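Local coordinates for VAO-type flavoprotein oxidase VAO615 (Myceliophthora thermophila, PDB 6F72) that probably acts as an oxidoreductase whose bicovalently bound FAD, once reduced, reacts rapidly with molecular oxygen, although its substrate remains unidentified, at residues 172-177 with 200-205; 195-200 with 225-230; 253-258 with 289-294. All coordinates share one frame; numbering follows the deposited sequence.

Contact 1 (172-177 with 200-205)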
loop_
_atom_site.group_PDB
_atom_site.type_symbol
_atom_site.label_atom_id
_atom_site.label_comp_id
_atom_site.label_asym_id
_atom_site.label_seq_id
_atom_site.Cartn_x
_atom_site.Cartn_y
_atom_site.Cartn_z
ATOM N N TRP A 172 5.113 -6.607 -15.408
ATOM C CA TRP A 172 4.812 -5.209 -15.181
ATOM C C TRP A 172 3.389 -4.964 -15.624
ATOM O O TRP A 172 3.101 -4.996 -16.812
ATOM C CB TRP A 172 5.821 -4.316 -15.924
ATOM C CG TRP A 172 5.679 -2.839 -15.703
ATOM C CD1 TRP A 172 5.425 -2.211 -14.523
ATOM C CD2 TRP A 172 5.839 -1.798 -16.681
ATOM N NE1 TRP A 172 5.390 -0.850 -14.696
ATOM C CE2 TRP A 172 5.650 -0.562 -16.009
ATOM C CE3 TRP A 172 6.119 -1.787 -18.060
ATOM C CZ2 TRP A 172 5.725 0.680 -16.666
ATOM C CZ3 TRP A 172 6.196 -0.543 -18.719
ATOM C CH2 TRP A 172 5.993 0.672 -18.011
ATOM N N MET A 173 2.524 -4.700 -14.650
ATOM C CA MET A 173 1.067 -4.680 -14.812
ATOM C C MET A 173 0.505 -3.280 -14.972
ATOM O O MET A 173 -0.703 -3.121 -15.201
ATOM C CB MET A 173 0.384 -5.321 -13.575
ATOM C CG MET A 173 1.007 -6.628 -13.119
ATOM S SD MET A 173 1.183 -7.837 -14.451
ATOM C CE MET A 173 -0.530 -8.287 -14.643
ATOM N N HIS A 174 1.384 -2.288 -14.855
ATOM C CA HIS A 174 1.053 -0.853 -14.844
ATOM C C HIS A 174 0.140 -0.356 -15.961
ATOM O O HIS A 174 -0.652 0.569 -15.750
ATOM C CB HIS A 174 2.361 -0.035 -14.852
ATOM C CG HIS A 174 2.171 1.449 -14.946
ATOM N ND1 HIS A 174 1.422 2.166 -14.037
ATOM C CD2 HIS A 174 2.658 2.353 -15.827
ATOM C CE1 HIS A 174 1.435 3.446 -14.370
ATOM N NE2 HIS A 174 2.186 3.587 -15.448
ATOM N N ASN A 175 0.253 -0.973 -17.136
ATOM C CA ASN A 175 -0.412 -0.475 -18.332
ATOM C C ASN A 175 -1.745 -1.157 -18.626
ATOM O O ASN A 175 -2.359 -0.874 -19.641
ATOM C CB ASN A 175 0.512 -0.592 -19.528
ATOM C CG ASN A 175 1.779 0.191 -19.349
ATOM O OD1 ASN A 175 1.745 1.411 -19.193
ATOM N ND2 ASN A 175 2.906 -0.511 -19.348
ATOM N N LEU A 176 -2.193 -2.034 -17.725
ATOM C CA LEU A 176 -3.495 -2.676 -17.866
ATOM C C LEU A 176 -4.514 -1.730 -17.250
ATOM O O LEU A 176 -4.873 -1.869 -16.083
ATOM C CB LEU A 176 -3.487 -4.068 -17.215
ATOM C CG LEU A 176 -2.577 -5.084 -17.929
ATOM C CD1 LEU A 176 -2.454 -6.362 -17.131
ATOM C CD2 LEU A 176 -3.003 -5.395 -19.369
ATOM N N LYS A 177 -4.969 -0.764 -18.052
ATOM C CA LYS A 177 -5.742 0.387 -17.560
ATOM C C LYS A 177 -7.240 0.401 -17.899
ATOM O O LYS A 177 -7.926 1.391 -17.605
ATOM C CB LYS A 177 -5.111 1.697 -18.051
ATOM C CG LYS A 177 -3.677 1.947 -17.605
ATOM C CD LYS A 177 -3.633 2.650 -16.268
ATOM C CE LYS A 177 -2.274 3.302 -16.038
ATOM N NZ LYS A 177 -2.067 3.413 -14.558
ATOM N N GLY A 200 -3.462 -2.383 -13.611
ATOM C CA GLY A 200 -2.647 -1.170 -13.498
ATOM C C GLY A 200 -3.424 0.084 -13.137
ATOM O O GLY A 200 -2.833 1.151 -13.023
ATOM N N VAL A 201 -4.741 -0.030 -12.955
ATOM C CA VAL A 201 -5.571 1.137 -12.596
ATOM C C VAL A 201 -5.134 1.679 -11.219
ATOM O O VAL A 201 -5.058 0.932 -10.232
ATOM C CB VAL A 201 -7.102 0.840 -12.644
ATOM C CG1 VAL A 201 -7.926 2.043 -12.181
ATOM C CG2 VAL A 201 -7.533 0.447 -14.056
ATOM N N GLU A 202 -4.812 2.971 -11.195
ATOM C CA GLU A 202 -4.348 3.655 -9.981
ATOM C C GLU A 202 -5.498 4.415 -9.340
ATOM O O GLU A 202 -6.508 4.671 -9.994
ATOM C CB GLU A 202 -3.173 4.593 -10.310
ATOM C CG GLU A 202 -1.936 3.852 -10.787
ATOM C CD GLU A 202 -0.833 4.774 -11.236
ATOM O OE1 GLU A 202 -0.062 5.244 -10.372
ATOM O OE2 GLU A 202 -0.737 5.029 -12.456
ATOM N N GLY A 203 -5.360 4.746 -8.063
ATOM C CA GLY A 203 -6.408 5.427 -7.297
ATOM C C GLY A 203 -7.092 6.569 -8.021
ATOM O O GLY A 203 -8.324 6.597 -8.081
ATOM N N PHE A 204 -6.294 7.464 -8.612
ATOM C CA PHE A 204 -6.796 8.636 -9.363
ATOM C C PHE A 204 -7.614 8.293 -10.614
ATOM O O PHE A 204 -8.554 9.016 -10.961
ATOM C CB PHE A 204 -5.665 9.631 -9.686
ATOM C CG PHE A 204 -4.682 9.157 -10.741
ATOM C CD1 PHE A 204 -3.547 8.407 -10.386
ATOM C CD2 PHE A 204 -4.860 9.500 -12.086
ATOM C CE1 PHE A 204 -2.631 7.994 -11.355
ATOM C CE2 PHE A 204 -3.947 9.088 -13.059
ATOM C CZ PHE A 204 -2.833 8.331 -12.696
ATOM N N GLU A 205 -7.239 7.197 -11.274
ATOM C CA GLU A 205 -7.975 6.658 -12.407
ATOM C C GLU A 205 -9.302 6.043 -11.951
ATOM O O GLU A 205 -10.358 6.339 -12.533
ATOM C CB GLU A 205 -7.101 5.662 -13.185
ATOM C CG GLU A 205 -6.070 6.356 -14.082
ATOM C CD GLU A 205 -4.829 5.526 -14.382
ATOM O OE1 GLU A 205 -4.587 4.500 -13.706
ATOM O OE2 GLU A 205 -4.085 5.909 -15.306
HETATM O O HOH W 1 -0.225 1.013 -12.096
#
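H174 and G200 bring the two backbones together, their CA atoms 3.9 Å apart, where a type I turn from M173 to L176 meets the loop leading into helix 203-212 of the FAD-binding PCMH-type domain. G200 N donates to L176 O at 2.9 Å. Glycine suits this place because a CB would run into the carbonyl oxygens of M173 and H174; instead G200 CA makes a CA-H...O contact with H174 O.

K177 then ties the turn to the start of the helix. Its chain bends at chi2 (-88°) and crosses the side chain of E205 at about a right angle. K177 NZ donates to G200 O at 2.8 Å from above the carbonyl plane. In a salt bridge K177 NZ meets the anti lone pair of E202 OE2 at 3.0 Å. A second salt bridge joins K177 NZ to E205 OE1 at 2.9 Å, through the syn lone pair. E205 OE1 also accepts from E202 N at 2.9 Å, so E205 reaches back to the N-cap amide, one half of a capping box. An alanine at K177 would probably leave the neighbouring carboxylates of E202 and E205 without their shared counter-charge, and G200 O without this donor.

The H174 ring, held at NE2 by N93, shares a water between ND1 and G200 O. E202 OE2 lies at the edge of the ring, in its plane, 3.3 Å from H174 CE1.

Contact 2 (195-200 with 225-230). With FAD (flavin-adenine dinucleotide), chain E.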
loop_
_atom_site.group_PDB
_atom_site.type_symbol
_atom_site.label_atom_id
_atom_site.label_comp_id
_atom_site.label_asym_id
_atom_site.label_seq_id
_atom_site.Cartn_x
_atom_site.Cartn_y
_atom_site.Cartn_z
ATOM N N ALA A 195 -17.544 -1.752 -10.936
ATOM C CA ALA A 195 -16.515 -1.356 -11.883
ATOM C C ALA A 195 -15.523 -2.502 -12.043
ATOM O O ALA A 195 -15.004 -3.026 -11.054
ATOM C CB ALA A 195 -15.820 -0.094 -11.406
ATOM N N LYS A 196 -15.302 -2.918 -13.288
ATOM C CA LYS A 196 -14.220 -3.839 -13.602
ATOM C C LYS A 196 -13.003 -2.984 -13.959
ATOM O O LYS A 196 -13.091 -2.094 -14.812
ATOM C CB LYS A 196 -14.612 -4.763 -14.750
ATOM C CG LYS A 196 -13.591 -5.850 -15.040
ATOM C CD LYS A 196 -14.073 -6.764 -16.154
ATOM C CE LYS A 196 -12.904 -7.491 -16.793
ATOM N NZ LYS A 196 -13.370 -8.403 -17.870
ATOM N N LEU A 197 -11.883 -3.238 -13.284
ATOM C CA LEU A 197 -10.691 -2.405 -13.444
ATOM C C LEU A 197 -9.462 -3.240 -13.736
ATOM O O LEU A 197 -9.193 -4.212 -13.034
ATOM C CB LEU A 197 -10.449 -1.555 -12.184
ATOM C CG LEU A 197 -11.537 -0.658 -11.579
ATOM C CD1 LEU A 197 -11.037 -0.049 -10.273
ATOM C CD2 LEU A 197 -12.003 0.434 -12.538
ATOM N N GLY A 198 -8.711 -2.852 -14.774
ATOM C CA GLY A 198 -7.467 -3.545 -15.117
ATOM C C GLY A 198 -6.431 -3.411 -14.000
ATOM O O GLY A 198 -6.489 -2.471 -13.201
ATOM N N ALA A 199 -5.489 -4.354 -13.951
ATOM C CA ALA A 199 -4.517 -4.468 -12.863
ATOM C C ALA A 199 -3.638 -3.231 -12.597
ATOM O O ALA A 199 -3.145 -3.054 -11.480
ATOM C CB ALA A 199 -3.658 -5.702 -13.068
ATOM N N GLY A 200 -3.462 -2.383 -13.611
ATOM C CA GLY A 200 -2.647 -1.170 -13.498
ATOM C C GLY A 200 -3.424 0.084 -13.137
ATOM O O GLY A 200 -2.833 1.151 -13.023
ATOM N N VAL A 225 -1.374 5.133 -5.826
ATOM C CA VAL A 225 -1.442 3.725 -5.379
ATOM C C VAL A 225 -2.301 2.864 -6.312
ATOM O O VAL A 225 -3.360 3.305 -6.745
ATOM C CB VAL A 225 -1.924 3.640 -3.916
ATOM C CG1 VAL A 225 -2.334 2.224 -3.532
ATOM C CG2 VAL A 225 -0.807 4.145 -3.007
ATOM N N GLY A 226 -1.812 1.662 -6.635
ATOM C CA GLY A 226 -2.526 0.743 -7.514
ATOM C C GLY A 226 -3.663 0.024 -6.792
ATOM O O GLY A 226 -3.411 -0.907 -6.006
ATOM N N ILE A 227 -4.901 0.442 -7.091
ATOM C CA ILE A 227 -6.122 -0.063 -6.428
ATOM C C ILE A 227 -6.354 -1.569 -6.581
ATOM O O ILE A 227 -6.830 -2.206 -5.653
ATOM C CB ILE A 227 -7.382 0.779 -6.792
ATOM C CG1 ILE A 227 -8.497 0.569 -5.763
ATOM C CG2 ILE A 227 -7.842 0.553 -8.237
ATOM C CD1 ILE A 227 -9.685 1.497 -5.940
ATOM N N VAL A 228 -5.983 -2.126 -7.727
ATOM C CA VAL A 228 -6.186 -3.546 -8.058
ATOM C C VAL A 228 -4.995 -4.395 -7.585
ATOM O O VAL A 228 -5.083 -5.624 -7.496
ATOM C CB VAL A 228 -6.422 -3.706 -9.581
ATOM C CG1 VAL A 228 -6.866 -5.126 -9.950
ATOM C CG2 VAL A 228 -7.471 -2.702 -10.059
ATOM N N GLY A 229 -3.882 -3.726 -7.277
ATOM C CA GLY A 229 -2.647 -4.408 -6.903
ATOM C C GLY A 229 -2.577 -4.798 -5.435
ATOM O O GLY A 229 -3.553 -5.287 -4.858
ATOM N N GLY A 230 -1.420 -4.551 -4.823
ATOM C CA GLY A 230 -1.163 -4.903 -3.426
ATOM C C GLY A 230 -2.078 -4.210 -2.447
ATOM O O GLY A 230 -2.271 -4.709 -1.337
HETATM P PA FAD E . 3.315 -2.579 -5.989
HETATM O O1A FAD E . 4.601 -2.374 -5.232
HETATM O O2A FAD E . 3.406 -2.517 -7.488
HETATM O O5B FAD E . 2.685 -3.985 -5.534
HETATM C C5B FAD E . 2.656 -4.395 -4.166
HETATM C C4B FAD E . 2.606 -5.913 -4.039
HETATM O O4B FAD E . 1.471 -6.417 -4.747
HETATM C C3B FAD E . 3.812 -6.634 -4.611
HETATM O O3B FAD E . 4.052 -7.771 -3.772
HETATM C C2B FAD E . 3.367 -7.106 -5.985
HETATM O O2B FAD E . 4.035 -8.307 -6.379
HETATM C C1B FAD E . 1.879 -7.331 -5.780
HETATM N N9A FAD E . 1.041 -7.061 -6.972
HETATM C C8A FAD E . 0.680 -5.839 -7.420
HETATM N N7A FAD E . -0.125 -5.945 -8.507
HETATM C C5A FAD E . -0.292 -7.254 -8.755
HETATM C C6A FAD E . -1.025 -8.057 -9.759
HETATM N N6A FAD E . -1.735 -7.434 -10.725
HETATM N N1A FAD E . -0.944 -9.405 -9.682
HETATM C C2A FAD E . -0.229 -10.033 -8.722
HETATM N N3A FAD E . 0.460 -9.359 -7.768
HETATM C C4A FAD E . 0.467 -7.994 -7.735
HETATM N N1 FAD E . -2.360 1.645 1.848
HETATM C C2 FAD E . -3.554 1.835 2.466
HETATM O O2 FAD E . -4.185 0.838 2.888
HETATM N N3 FAD E . -4.077 3.069 2.638
HETATM C C4 FAD E . -3.470 4.197 2.232
HETATM O O4 FAD E . -3.992 5.319 2.417
HETATM C C4X FAD E . -2.168 4.067 1.540
HETATM N N5 FAD E . -1.497 5.147 1.087
HETATM C C5X FAD E . -0.294 5.025 0.454
HETATM C C6 FAD E . 0.390 6.168 -0.015
HETATM C C7 FAD E . 1.631 6.010 -0.671
HETATM C C7M FAD E . 2.354 7.252 -1.160
HETATM C C8 FAD E . 2.214 4.634 -0.879
HETATM C C8M FAD E . 3.491 4.352 -1.657
HETATM C C9 FAD E . 1.521 3.523 -0.410
HETATM C C9A FAD E . 0.295 3.659 0.248
HETATM N N10 FAD E . -0.406 2.516 0.701
HETATM C C10 FAD E . -1.636 2.689 1.370
HETATM C "C1'" FAD E . 0.186 1.189 0.550
HETATM C "C2'" FAD E . -0.362 0.266 -0.497
HETATM O "O2'" FAD E . -1.618 -0.220 -0.031
HETATM C "C3'" FAD E . 0.651 -0.868 -0.601
HETATM O "O3'" FAD E . 1.993 -0.351 -0.737
HETATM C "C4'" FAD E . 0.328 -1.794 -1.763
HETATM O "O4'" FAD E . 1.147 -2.962 -1.681
HETATM C "C5'" FAD E . 0.473 -1.084 -3.111
HETATM O "O5'" FAD E . 0.269 -1.981 -4.191
HETATM P P FAD E . 0.679 -1.534 -5.678
HETATM O O1P FAD E . 0.120 -0.165 -5.941
HETATM O O2P FAD E . 0.342 -2.715 -6.559
HETATM O O3P FAD E . 2.285 -1.428 -5.548
HETATM O O HOH W 2 -3.892 -1.382 -9.589
#
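V228 points its two methyls at the backbone of 197-199: CG1, anti to its own backbone N (chi1 -171°), rests against A199 CA, while CG2, anti to the carbonyl carbon, comes to 3.3 Å from G198 O. The same CG2 lies 3.8 Å from L197 CB. L197 carries its CG beside the backbone N (chi1 -53°), and its CD1 crosses to I227 CG2 at 3.8 Å. Branched aliphatic side chains suit this apolar seam, where no direct hydrogen bond joins the segments; one water bridges them instead, donating to A199 O at 2.6 Å and accepting from V228 N at 2.9 Å.

The seam sets the end of strand 193-198 against helix 227-233, with the glycine-rich turn at its start lending two amides to the FAD pyrophosphate, as part of the PCMH-type cofactor site. G226 N donates to FAD O1P at 2.7 Å and G230 N to FAD O2P at 3.1 Å. A CB on G226, G229 or G230 would collide with the cofactor, hence the glycines. Farther along the dinucleotide, V225 CG2 touches the flavin ring at C9A and C9. At the adenine end the small methyl of A199 fits close, its CB 3.5 Å from FAD N6A.

Contact 3 (253-258 with 289-294). With FAD (flavin-adenine dinucleotide), chain E.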
loop_
_atom_site.group_PDB
_atom_site.type_symbol
_atom_site.label_atom_id
_atom_site.label_comp_id
_atom_site.label_asym_id
_atom_site.label_seq_id
_atom_site.Cartn_x
_atom_site.Cartn_y
_atom_site.Cartn_z
ATOM N N GLU A 253 -14.979 -9.975 -7.999
ATOM C CA GLU A 253 -14.292 -10.943 -8.855
ATOM C C GLU A 253 -12.843 -10.562 -8.987
ATOM O O GLU A 253 -12.530 -9.380 -8.954
ATOM C CB GLU A 253 -14.895 -10.933 -10.258
ATOM C CG GLU A 253 -16.320 -11.461 -10.284
ATOM C CD GLU A 253 -16.924 -11.495 -11.671
ATOM O OE1 GLU A 253 -16.222 -11.913 -12.619
ATOM O OE2 GLU A 253 -18.110 -11.130 -11.791
ATOM N N TRP A 254 -11.990 -11.580 -9.119
ATOM C CA TRP A 254 -10.589 -11.439 -9.513
ATOM C C TRP A 254 -10.427 -12.210 -10.808
ATOM O O TRP A 254 -10.809 -13.381 -10.884
ATOM C CB TRP A 254 -9.637 -12.066 -8.491
ATOM C CG TRP A 254 -9.590 -11.382 -7.155
ATOM C CD1 TRP A 254 -10.139 -11.835 -5.975
ATOM C CD2 TRP A 254 -8.952 -10.140 -6.854
ATOM N NE1 TRP A 254 -9.883 -10.939 -4.960
ATOM C CE2 TRP A 254 -9.160 -9.888 -5.471
ATOM C CE3 TRP A 254 -8.231 -9.197 -7.622
ATOM C CZ2 TRP A 254 -8.666 -8.741 -4.840
ATOM C CZ3 TRP A 254 -7.755 -8.052 -6.993
ATOM C CH2 TRP A 254 -7.966 -7.837 -5.614
ATOM N N GLU A 255 -9.845 -11.554 -11.809
ATOM C CA GLU A 255 -9.408 -12.227 -13.017
ATOM C C GLU A 255 -7.892 -12.381 -12.923
ATOM O O GLU A 255 -7.185 -11.421 -12.646
ATOM C CB GLU A 255 -9.817 -11.419 -14.242
ATOM C CG GLU A 255 -9.385 -12.033 -15.567
ATOM C CD GLU A 255 -9.387 -11.043 -16.710
ATOM O OE1 GLU A 255 -9.758 -9.865 -16.502
ATOM O OE2 GLU A 255 -9.011 -11.452 -17.835
ATOM N N VAL A 256 -7.427 -13.614 -13.112
ATOM C CA VAL A 256 -6.057 -14.009 -12.806
ATOM C C VAL A 256 -5.453 -14.957 -13.836
ATOM O O VAL A 256 -6.169 -15.582 -14.615
ATOM C CB VAL A 256 -5.915 -14.685 -11.396
ATOM C CG1 VAL A 256 -6.610 -13.886 -10.304
ATOM C CG2 VAL A 256 -6.373 -16.142 -11.401
ATOM N N VAL A 257 -4.118 -15.022 -13.817
ATOM C CA VAL A 257 -3.347 -16.127 -14.376
ATOM C C VAL A 257 -2.599 -16.788 -13.216
ATOM O O VAL A 257 -1.881 -16.131 -12.449
ATOM C CB VAL A 257 -2.342 -15.676 -15.461
ATOM C CG1 VAL A 257 -1.609 -16.879 -16.038
ATOM C CG2 VAL A 257 -3.046 -14.915 -16.576
ATOM N N THR A 258 -2.769 -18.095 -13.106
ATOM C CA THR A 258 -2.106 -18.886 -12.082
ATOM C C THR A 258 -0.715 -19.270 -12.553
ATOM O O THR A 258 -0.397 -19.125 -13.751
ATOM C CB THR A 258 -2.918 -20.156 -11.776
ATOM O OG1 THR A 258 -3.120 -20.881 -12.995
ATOM C CG2 THR A 258 -4.256 -19.779 -11.223
ATOM N N VAL A 289 -2.791 -11.066 -11.051
ATOM C CA VAL A 289 -4.116 -10.467 -11.242
ATOM C C VAL A 289 -4.108 -9.584 -12.485
ATOM O O VAL A 289 -3.235 -8.706 -12.617
ATOM C CB VAL A 289 -4.553 -9.642 -10.003
ATOM C CG1 VAL A 289 -5.698 -8.689 -10.330
ATOM C CG2 VAL A 289 -4.903 -10.566 -8.830
ATOM N N LEU A 290 -5.076 -9.818 -13.373
ATOM C CA LEU A 290 -5.261 -9.012 -14.585
ATOM C C LEU A 290 -6.309 -7.923 -14.419
ATOM O O LEU A 290 -6.231 -6.867 -15.037
ATOM C CB LEU A 290 -5.609 -9.907 -15.771
ATOM C CG LEU A 290 -4.607 -10.984 -16.197
ATOM C CD1 LEU A 290 -5.298 -11.926 -17.173
ATOM C CD2 LEU A 290 -3.363 -10.385 -16.838
ATOM N N SER A 291 -7.307 -8.194 -13.582
ATOM C CA SER A 291 -8.329 -7.211 -13.257
ATOM C C SER A 291 -9.040 -7.646 -11.997
ATOM O O SER A 291 -8.926 -8.807 -11.578
ATOM C CB SER A 291 -9.345 -7.058 -14.410
ATOM O OG SER A 291 -10.271 -8.134 -14.440
ATOM N N MET A 292 -9.764 -6.699 -11.402
ATOM C CA MET A 292 -10.750 -6.987 -10.363
ATOM C C MET A 292 -12.074 -6.341 -10.738
ATOM O O MET A 292 -12.116 -5.342 -11.460
ATOM C CB MET A 292 -10.262 -6.491 -8.987
ATOM C CG MET A 292 -10.360 -4.994 -8.739
ATOM S SD MET A 292 -9.952 -4.565 -7.038
ATOM C CE MET A 292 -10.553 -2.871 -6.981
ATOM N N THR A 293 -13.161 -6.938 -10.277
ATOM C CA THR A 293 -14.452 -6.294 -10.350
ATOM C C THR A 293 -14.812 -5.964 -8.915
ATOM O O THR A 293 -14.660 -6.807 -8.022
ATOM C CB THR A 293 -15.471 -7.215 -11.016
ATOM O OG1 THR A 293 -14.934 -7.626 -12.274
ATOM C CG2 THR A 293 -16.815 -6.504 -11.229
ATOM N N ALA A 294 -15.253 -4.730 -8.697
ATOM C CA ALA A 294 -15.555 -4.258 -7.356
ATOM C C ALA A 294 -16.786 -3.385 -7.328
ATOM O O ALA A 294 -17.106 -2.695 -8.307
ATOM C CB ALA A 294 -14.371 -3.507 -6.772
HETATM P PA FAD E . 3.315 -2.579 -5.989
HETATM O O1A FAD E . 4.601 -2.374 -5.232
HETATM O O2A FAD E . 3.406 -2.517 -7.488
HETATM O O5B FAD E . 2.685 -3.985 -5.534
HETATM C C5B FAD E . 2.656 -4.395 -4.166
HETATM C C4B FAD E . 2.606 -5.913 -4.039
HETATM O O4B FAD E . 1.471 -6.417 -4.747
HETATM C C3B FAD E . 3.812 -6.634 -4.611
HETATM O O3B FAD E . 4.052 -7.771 -3.772
HETATM C C2B FAD E . 3.367 -7.106 -5.985
HETATM O O2B FAD E . 4.035 -8.307 -6.379
HETATM C C1B FAD E . 1.879 -7.331 -5.780
HETATM N N9A FAD E . 1.041 -7.061 -6.972
HETATM C C8A FAD E . 0.680 -5.839 -7.420
HETATM N N7A FAD E . -0.125 -5.945 -8.507
HETATM C C5A FAD E . -0.292 -7.254 -8.755
HETATM C C6A FAD E . -1.025 -8.057 -9.759
HETATM N N6A FAD E . -1.735 -7.434 -10.725
HETATM N N1A FAD E . -0.944 -9.405 -9.682
HETATM C C2A FAD E . -0.229 -10.033 -8.722
HETATM N N3A FAD E . 0.460 -9.359 -7.768
HETATM C C4A FAD E . 0.467 -7.994 -7.735
HETATM N N1 FAD E . -2.360 1.645 1.848
HETATM C C2 FAD E . -3.554 1.835 2.466
HETATM O O2 FAD E . -4.185 0.838 2.888
HETATM N N3 FAD E . -4.077 3.069 2.638
HETATM C C4 FAD E . -3.470 4.197 2.232
HETATM O O4 FAD E . -3.992 5.319 2.417
HETATM C C4X FAD E . -2.168 4.067 1.540
HETATM N N5 FAD E . -1.497 5.147 1.087
HETATM C C5X FAD E . -0.294 5.025 0.454
HETATM C C6 FAD E . 0.390 6.168 -0.015
HETATM C C7 FAD E . 1.631 6.010 -0.671
HETATM C C7M FAD E . 2.354 7.252 -1.160
HETATM C C8 FAD E . 2.214 4.634 -0.879
HETATM C C8M FAD E . 3.491 4.352 -1.657
HETATM C C9 FAD E . 1.521 3.523 -0.410
HETATM C C9A FAD E . 0.295 3.659 0.248
HETATM N N10 FAD E . -0.406 2.516 0.701
HETATM C C10 FAD E . -1.636 2.689 1.370
HETATM C "C1'" FAD E . 0.186 1.189 0.550
HETATM C "C2'" FAD E . -0.362 0.266 -0.497
HETATM O "O2'" FAD E . -1.618 -0.220 -0.031
HETATM C "C3'" FAD E . 0.651 -0.868 -0.601
HETATM O "O3'" FAD E . 1.993 -0.351 -0.737
HETATM C "C4'" FAD E . 0.328 -1.794 -1.763
HETATM O "O4'" FAD E . 1.147 -2.962 -1.681
HETATM C "C5'" FAD E . 0.473 -1.084 -3.111
HETATM O "O5'" FAD E . 0.269 -1.981 -4.191
HETATM P P FAD E . 0.679 -1.534 -5.678
HETATM O O1P FAD E . 0.120 -0.165 -5.941
HETATM O O2P FAD E . 0.342 -2.715 -6.559
HETATM O O3P FAD E . 2.285 -1.428 -5.548
#
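W254 and M292, a non-hydrogen-bonded pair on antiparallel strands, lie side by side on one face of the sheet and point the same way. M292 CG sits between the backbone N and the carbonyl carbon (chi1 77°), and the chain runs extended from there. Its CB is 3.6 Å from W254 CZ3, while SD lies 4.7 Å from the centre of the six-membered ring, 41° off the normal: an oblique Met-aromatic contact. The tryptophan is wide enough to reach a second neighbour: V289 CG1 meets the ring edge near its plane, 3.7 Å from W254 CE3. W254 NE1 is hydrogen-bonded to S279 OG. On the same face V289 CG2 also packs against V256 CG1.

The other face holds E253, T293, E255 and S291. E253 and T293 exchange backbone hydrogen bonds in both directions and touch CB to CB. E255 CG is anti to the backbone N (chi1 179°), and the extended chain offers the anti lone pair of OE1 to S291 OG at 2.7 Å. E255 OE2 is hydrogen-bonded to H263 NE2, so both carboxylate oxygens have partners. L290 turns toward the opposing strand, CD1 against V257 CG2.

E255 O receives L290 N at 2.7 Å and, weakly, S291 N at 3.4 Å; two residues facing one define a classic beta bulge. Next to it V289 reads the adenine of FAD with its backbone, V289 N to FAD N1A at 2.8 Å and FAD N6A to V289 O at 2.7 Å, so this bulged inner strand supplies part of the adenine site of the PCMH-type domain.

Overall arrangement
From the N terminus, 172-177 follows strand 169-172, and the chain passes through strands 179-186 and 193-198 before 200-205 closes contact 1. Contact 2 opens with 195-200 before that closure, so the two loops cross and share G200; it closes at 225-230, beyond helix 203-212. G203 N probably bonds to V225 O. Contact 3 comes later in series, pairing strands 251-257 and 288-298, with strand 263-266 and helix 272-278 in the intervening chain. Strand 288-298 neighbours strand 193-198, linking contacts 2 and 3 in one antiparallel sheet, while M173 CE packs on V289 O. Together they tie the turn after the mixed sheet, the antiparallel sheet and two helix starts around FAD.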